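Local coordinates for putative metal-dependent phosphoesterase (Bifidobacterium adolescentis, PDB 3O0F), which hydrolyses phosphoester bonds with the help of bound metal ions as a member of the PHP family, and binds adenosine monophosphate, at the zinc ion and Fe (III) ion site. Numbering follows the deposited sequence.

The zinc ion and Fe (III) ion site. Residues 18, 20, 24-25, 50, 75, 203, 231, 234, 261, 263. With ZN (zinc ion), chain B; FE (Fe (III) ion), chain C; PO4 (phosphate ion), chain D.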
# COMPACT_ATOMS: atom_id res chain seq x y z
N HIS A 18 -1.16 -5.35 5.60
CA HIS A 18 -1.39 -4.18 4.76
C HIS A 18 -1.67 -2.93 5.62
O HIS A 18 -2.83 -2.56 5.82
CB HIS A 18 -2.58 -4.48 3.87
CG HIS A 18 -2.69 -3.59 2.68
ND1 HIS A 18 -3.42 -3.94 1.56
CD2 HIS A 18 -2.20 -2.34 2.46
CE1 HIS A 18 -3.34 -2.95 0.68
NE2 HIS A 18 -2.61 -1.97 1.20
N HIS A 20 -0.31 1.18 6.66
CA HIS A 20 0.42 2.38 6.29
C HIS A 20 0.71 3.28 7.50
O HIS A 20 -0.07 3.30 8.45
CB HIS A 20 -0.39 3.16 5.26
CG HIS A 20 -0.59 2.41 3.98
ND1 HIS A 20 0.20 2.60 2.89
CD2 HIS A 20 -1.49 1.46 3.64
CE1 HIS A 20 -0.19 1.79 1.92
NE2 HIS A 20 -1.20 1.07 2.36
N SER A 24 4.33 7.12 4.68
CA SER A 24 3.55 7.50 3.49
C SER A 24 2.29 8.28 3.87
O SER A 24 2.39 9.46 4.24
CB SER A 24 3.26 6.31 2.55
OG SER A 24 2.60 5.23 3.17
N ASP A 25 1.12 7.63 3.80
CA ASP A 25 -0.14 8.32 4.02
C ASP A 25 -0.93 7.92 5.28
O ASP A 25 -2.10 8.28 5.41
CB ASP A 25 -1.01 8.27 2.77
CG ASP A 25 -1.35 6.87 2.29
OD1 ASP A 25 -0.80 5.84 2.80
OD2 ASP A 25 -2.22 6.78 1.36
N HIS A 50 3.70 3.18 0.84
CA HIS A 50 3.76 3.42 -0.61
C HIS A 50 5.19 3.74 -1.05
O HIS A 50 5.80 4.65 -0.51
CB HIS A 50 2.88 4.61 -0.97
CG HIS A 50 1.44 4.37 -0.71
ND1 HIS A 50 0.63 3.68 -1.58
CD2 HIS A 50 0.64 4.74 0.33
CE1 HIS A 50 -0.59 3.60 -1.09
NE2 HIS A 50 -0.61 4.26 0.05
N GLU A 75 4.03 -1.02 -0.55
CA GLU A 75 2.96 -1.05 -1.55
C GLU A 75 3.46 -0.23 -2.75
O GLU A 75 3.73 0.96 -2.66
CB GLU A 75 1.63 -0.49 -1.00
CG GLU A 75 0.58 -0.53 -2.06
CD GLU A 75 -0.84 -0.28 -1.55
OE1 GLU A 75 -0.98 0.15 -0.44
OE2 GLU A 75 -1.81 -0.61 -2.26
N HIS A 203 -5.89 -5.50 -3.40
CA HIS A 203 -7.34 -5.24 -3.61
C HIS A 203 -7.74 -5.26 -5.11
O HIS A 203 -8.23 -4.27 -5.66
CB HIS A 203 -7.72 -3.88 -2.93
CG HIS A 203 -6.74 -2.77 -3.21
ND1 HIS A 203 -6.59 -2.21 -4.47
CD2 HIS A 203 -5.86 -2.13 -2.40
CE1 HIS A 203 -5.65 -1.27 -4.42
NE2 HIS A 203 -5.19 -1.21 -3.19
N GLU A 231 -4.45 -10.49 -2.85
CA GLU A 231 -5.09 -10.02 -1.65
C GLU A 231 -6.58 -10.15 -1.87
O GLU A 231 -7.15 -9.45 -2.72
CB GLU A 231 -4.71 -8.55 -1.42
CG GLU A 231 -5.41 -7.94 -0.25
CD GLU A 231 -4.92 -6.53 0.05
OE1 GLU A 231 -5.04 -5.66 -0.85
OE2 GLU A 231 -4.41 -6.30 1.17
N HIS A 234 -10.19 -8.09 1.88
CA HIS A 234 -9.98 -6.64 1.87
C HIS A 234 -11.35 -6.01 1.68
O HIS A 234 -12.16 -6.48 0.90
CB HIS A 234 -9.05 -6.25 0.74
CG HIS A 234 -8.67 -4.79 0.71
ND1 HIS A 234 -9.50 -3.81 0.22
CD2 HIS A 234 -7.52 -4.16 1.06
CE1 HIS A 234 -8.90 -2.63 0.32
NE2 HIS A 234 -7.69 -2.82 0.80
N ASP A 261 -5.60 -2.34 5.19
CA ASP A 261 -5.30 -1.06 4.58
C ASP A 261 -5.46 0.07 5.61
O ASP A 261 -5.91 1.14 5.29
CB ASP A 261 -6.22 -0.80 3.39
CG ASP A 261 -5.48 -0.33 2.19
OD1 ASP A 261 -4.40 0.27 2.38
OD2 ASP A 261 -5.95 -0.60 1.08
N HIS A 263 -4.73 3.14 7.76
CA HIS A 263 -3.99 4.38 7.64
C HIS A 263 -4.20 5.20 8.91
O HIS A 263 -4.12 6.43 8.89
CB HIS A 263 -4.52 5.18 6.44
CG HIS A 263 -4.18 4.61 5.10
ND1 HIS A 263 -4.65 3.41 4.63
CD2 HIS A 263 -3.45 5.14 4.09
CE1 HIS A 263 -4.21 3.21 3.40
NE2 HIS A 263 -3.48 4.25 3.05
ZN ZN B . -2.19 4.54 1.45
FE FE C . -2.71 0.21 0.85
P PO4 D . -4.04 3.00 -0.34
O1 PO4 D . -5.54 2.98 -0.13
O2 PO4 D . -3.79 2.62 -1.79
O3 PO4 D . -3.38 4.30 0.18
O4 PO4 D . -3.34 2.04 0.54
O HOH W 1 -4.12 -0.27 -0.60
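The imidazole of His20 gives NE2 to the iron while one face lies under the zinc ion, which stands over the ring centre; nearer the rim of that face is His263 NE2, and Ser24 OG and Glu75 OE1 sit at the edge. His20 CG lies over one face of His263, towards its rim, with Asp25 O, Asp261 O and PO4 O4 in the His263 plane. Asp25 OD1 and PO4 P lie in plane at the edge of His50, as water 1 does for His203. Asp261 CG packs 3.4 Å above the ring of His18, towards its rim, and His203 CB covers the centre of one His234 face.

These groups build the zinc and first-iron part of a trinuclear PHP centre; Glu75 is shared with the second iron site, to which His203 belongs. The iron is near octahedral, bound by NE2 of His18 and His20, Glu75 OE1, Asp261 OD1, water 1 and a phosphate oxygen; PO4 O4 lies 2.0 Å from FE. The extended Glu75 chain, with CG anti to the backbone N (chi1 180°), delivers its carboxylate tip. ZN, 4.4 Å from FE, is held near square pyramidally by NE2 of His50 and His263, both carboxylate oxygens of Asp25 and PO4 O3. The phosphate, poorly ordered and possibly a crystallisation additive, thus bridges the metals much as a substrate phosphate might.

A second shell fixes the ligands. His18 ND1 donates almost straight (168°) to the syn lone pair of Glu231 OE2 at 2.6 Å, which sets the ring's rotation and may make it a stronger donor to iron. His203 N donates to the anti lone pair of Glu231 OE1 (2.7 Å), so the carboxylate is held by both oxygens. His234 NE2 gives an in-plane bond of 2.8 Å to the anti lone pair of Asp261 OD2, and that oxygen also lies 2.5 Å from water 1, perhaps polarising it. His263 ND1 reaches Asp261 O from above the carbonyl plane.

Strands 15-19 and 70-80 supply His18 and Glu75, strand 229-233 the second-shell Glu231, and loops carry His20, Asp25, His50, Asp261 and His263.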